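PDB 4NUO: ancylostoma secreted protein 2 from Necator americanus, which is a secreted hookworm protein of the CAP (cysteine-rich secretory protein) family that binds zinc and whose biological role is probably tied to parasitism of its host. Local coordinates for residues F123-E128 and V146-Q151. Numbering follows the deposited sequence.
With ZN (zinc ion), chain B.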
ATOM      1  N   PHE A 123       4.103  -5.266   2.669  1.00  7.72           N
ATOM      2  CA  PHE A 123       4.655  -4.605   3.840  1.00  9.83           C
ATOM      3  C   PHE A 123       5.895  -5.337   4.338  1.00  9.96           C
ATOM      4  O   PHE A 123       6.841  -4.711   4.829  1.00  9.71           O
ATOM      5  CB  PHE A 123       3.611  -4.513   4.951  1.00  9.05           C
ATOM      6  CG  PHE A 123       4.080  -3.732   6.140  1.00  9.26           C
ATOM      7  CD1 PHE A 123       4.000  -2.346   6.145  1.00 10.58           C
ATOM      8  CD2 PHE A 123       4.604  -4.379   7.244  1.00 10.24           C
ATOM      9  CE1 PHE A 123       4.440  -1.614   7.235  1.00  9.93           C
ATOM     10  CE2 PHE A 123       5.054  -3.649   8.349  1.00 11.78           C
ATOM     11  CZ  PHE A 123       4.970  -2.270   8.340  1.00 10.83           C
ATOM     12  N   GLY A 124       5.880  -6.663   4.199  1.00 10.41           N
ATOM     13  CA  GLY A 124       6.987  -7.510   4.624  1.00 11.52           C
ATOM     14  C   GLY A 124       8.333  -7.181   4.012  1.00 11.99           C
ATOM     15  O   GLY A 124       9.371  -7.591   4.544  1.00 10.58           O
ATOM     16  N   GLU A 125       8.335  -6.450   2.900  1.00 10.70           N
ATOM     17  CA  GLU A 125       9.597  -6.038   2.285  1.00 12.27           C
ATOM     18  C   GLU A 125      10.471  -5.242   3.256  1.00 10.77           C
ATOM     19  O   GLU A 125      11.692  -5.375   3.231  1.00 11.36           O
ATOM     20  CB  GLU A 125       9.362  -5.265   0.980  1.00 10.86           C
ATOM     21  CG  GLU A 125       8.782  -6.143  -0.125  1.00 11.85           C
ATOM     22  CD  GLU A 125       8.382  -5.348  -1.353  1.00 13.05           C
ATOM     23  OE1 GLU A 125       8.357  -4.103  -1.268  1.00 11.75           O
ATOM     24  OE2 GLU A 125       8.090  -5.969  -2.399  1.00 14.09           O
ATOM     25  N   LEU A 126       9.844  -4.431   4.111  1.00  8.85           N
ATOM     26  CA  LEU A 126      10.581  -3.678   5.134  1.00 12.60           C
ATOM     27  C   LEU A 126      11.378  -4.590   6.084  1.00 12.28           C
ATOM     28  O   LEU A 126      12.589  -4.418   6.261  1.00 11.97           O
ATOM     29  CB  LEU A 126       9.632  -2.772   5.942  1.00  9.22           C
ATOM     30  CG  LEU A 126      10.240  -2.127   7.196  1.00 10.09           C
ATOM     31  CD1 LEU A 126      11.295  -1.092   6.792  1.00  8.50           C
ATOM     32  CD2 LEU A 126       9.144  -1.476   8.069  1.00  8.87           C
ATOM     33  N   ALA A 127      10.698  -5.554   6.692  1.00 11.88           N
ATOM     34  CA  ALA A 127      11.323  -6.457   7.658  1.00 13.03           C
ATOM     35  C   ALA A 127      12.301  -7.425   6.995  1.00 16.33           C
ATOM     36  O   ALA A 127      13.309  -7.823   7.602  1.00 15.68           O
ATOM     37  CB  ALA A 127      10.263  -7.227   8.417  1.00 12.36           C
ATOM     38  N   GLU A 128      12.008  -7.806   5.754  1.00 14.78           N
ATOM     39  CA  GLU A 128      12.790  -8.852   5.091  1.00 17.27           C
ATOM     40  C   GLU A 128      14.012  -8.317   4.357  1.00 18.07           C
ATOM     41  O   GLU A 128      15.098  -8.896   4.460  1.00 22.97           O
ATOM     42  CB  GLU A 128      11.915  -9.674   4.140  1.00 17.45           C
ATOM     43  CG  GLU A 128      10.858 -10.514   4.847  1.00 18.14           C
ATOM     44  CD  GLU A 128      10.290 -11.620   3.966  1.00 23.17           C
ATOM     45  OE1 GLU A 128      10.704 -11.724   2.791  1.00 22.95           O
ATOM     46  OE2 GLU A 128       9.437 -12.391   4.458  1.00 27.55           O
ATOM     47  N   VAL A 146      12.077  -2.966  -2.597  1.00 11.94           N
ATOM     48  CA  VAL A 146      11.242  -2.614  -1.454  1.00 11.11           C
ATOM     49  C   VAL A 146      10.090  -1.712  -1.886  1.00 11.01           C
ATOM     50  O   VAL A 146       9.440  -1.071  -1.048  1.00  8.42           O
ATOM     51  CB  VAL A 146      12.059  -1.897  -0.373  1.00 12.16           C
ATOM     52  CG1 VAL A 146      13.036  -2.866   0.277  1.00 14.34           C
ATOM     53  CG2 VAL A 146      12.786  -0.702  -0.970  1.00 10.88           C
ATOM     54  N   GLY A 147       9.830  -1.691  -3.191  1.00 11.28           N
ATOM     55  CA  GLY A 147       8.897  -0.747  -3.782  1.00 11.45           C
ATOM     56  C   GLY A 147       7.426  -0.983  -3.490  1.00 10.22           C
ATOM     57  O   GLY A 147       6.613  -0.067  -3.643  1.00  9.30           O
ATOM     58  N   HIS A 148       7.061  -2.202  -3.093  1.00  8.93           N
ATOM     59  CA  HIS A 148       5.688  -2.437  -2.664  1.00  8.79           C
ATOM     60  C   HIS A 148       5.478  -1.849  -1.282  1.00  7.42           C
ATOM     61  O   HIS A 148       4.492  -1.133  -1.046  1.00  7.56           O
ATOM     62  CB  HIS A 148       5.364  -3.922  -2.663  1.00  9.03           C
ATOM     63  CG  HIS A 148       5.433  -4.546  -4.019  1.00 12.04           C
ATOM     64  ND1 HIS A 148       5.561  -5.899  -4.199  1.00 19.23           N
ATOM     65  CD2 HIS A 148       5.362  -3.995  -5.252  1.00 13.88           C
ATOM     66  CE1 HIS A 148       5.586  -6.166  -5.500  1.00 19.42           C
ATOM     67  NE2 HIS A 148       5.468  -5.029  -6.151  1.00 16.68           N
ATOM     68  N   TYR A 149       6.420  -2.119  -0.383  1.00  7.68           N
ATOM     69  CA  TYR A 149       6.408  -1.468   0.924  1.00  8.57           C
ATOM     70  C   TYR A 149       6.397   0.063   0.834  1.00  6.94           C
ATOM     71  O   TYR A 149       5.590   0.716   1.488  1.00  6.65           O
ATOM     72  CB  TYR A 149       7.598  -1.912   1.784  1.00  8.33           C
ATOM     73  CG  TYR A 149       7.802  -0.999   2.969  1.00  7.98           C
ATOM     74  CD1 TYR A 149       6.986  -1.095   4.089  1.00  7.81           C
ATOM     75  CD2 TYR A 149       8.788  -0.013   2.957  1.00  7.40           C
ATOM     76  CE1 TYR A 149       7.160  -0.251   5.182  1.00  7.57           C
ATOM     77  CE2 TYR A 149       8.962   0.836   4.044  1.00  9.01           C
ATOM     78  CZ  TYR A 149       8.148   0.706   5.153  1.00  7.52           C
ATOM     79  OH  TYR A 149       8.305   1.550   6.237  1.00  7.55           O
ATOM     80  N   THR A 150       7.311   0.637   0.065  1.00  8.14           N
ATOM     81  CA  THR A 150       7.420   2.094   0.019  1.00  7.62           C
ATOM     82  C   THR A 150       6.147   2.741  -0.505  1.00  7.10           C
ATOM     83  O   THR A 150       5.756   3.802  -0.041  1.00  6.46           O
ATOM     84  CB  THR A 150       8.674   2.581  -0.757  1.00  8.69           C
ATOM     85  OG1 THR A 150       8.610   2.147  -2.120  1.00  8.65           O
ATOM     86  CG2 THR A 150       9.933   2.030  -0.119  1.00  7.77           C
ATOM     87  N   GLN A 151       5.473   2.083  -1.440  1.00  6.86           N
ATOM     88  CA  GLN A 151       4.192   2.592  -1.914  1.00  7.28           C
ATOM     89  C   GLN A 151       3.102   2.495  -0.839  1.00  7.41           C
ATOM     90  O   GLN A 151       2.259   3.395  -0.724  1.00  7.41           O
ATOM     91  CB  GLN A 151       3.753   1.870  -3.200  1.00  7.22           C
ATOM     92  CG  GLN A 151       2.368   2.280  -3.682  1.00  6.51           C
ATOM     93  CD  GLN A 151       2.290   3.743  -4.123  1.00  8.44           C
ATOM     94  OE1 GLN A 151       2.546   4.066  -5.289  1.00  9.02           O
ATOM     95  NE2 GLN A 151       1.921   4.633  -3.195  1.00  8.65           N
TER
HETATM   96 ZN    ZN B 300       6.203  -4.491  -8.287  1.00 17.47          ZN
HETATM   97  O   HOH W   1       6.509  -6.861  -8.953  1.00 19.47           O
HETATM   98  O   HOH W   2       8.499  -3.460  -8.088  1.00 32.17           O
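The carboxylate of E125 reaches from helix 111-129 to the start of helix 147-152, where its OE1 accepts hydrogen bonds from two backbone N-H groups. That from Y149 N is nearly straight (2.9 Å to E125 OE1, 171° at the hydrogen) and arrives from above the carboxylate plane; that from H148 N is weak and bent. First-turn amides lack acceptors in their own helix, so a buried glutamate suits this place; a negative charge here would also sit well against the N-terminal end of the helix dipole. CG stands anti to the carbonyl carbon (chi1 -68°) and the chain runs extended beyond it, which carries the carboxylate across. The carboxylate lies nearly parallel to the imidazole, with E125 OE2 obliquely above H148 ND1 at 3.1 Å, so no hydrogen bond forms. Its charge may still polarise the ring, whose NE2 binds the zinc ion at 2.3 Å alongside H88 and two waters. H88 and H148 are the two histidines of the CAP cavity site, and E125 is probably one of its two glutamates.

Apolar packing makes up the rest of the contact. L126 sets its CB over the centre of one face of the Y149 ring, a CH-pi contact 3.6 Å from the centroid, while its CD2 meets the phenol OH. The edge of Y149 turns toward the face of F123 in an offset edge-to-face pair, with planes at 67°. Flat Y149 thus serves both neighbours, one by its face and one by its edge.

The axes of segments 123-128 and 147-151 come within 7.2 Å, crossing steeply; helix 28-46 packs on F123 and Y149 through V45, and N100 of strand 98-104 bonds the carbonyl of H148.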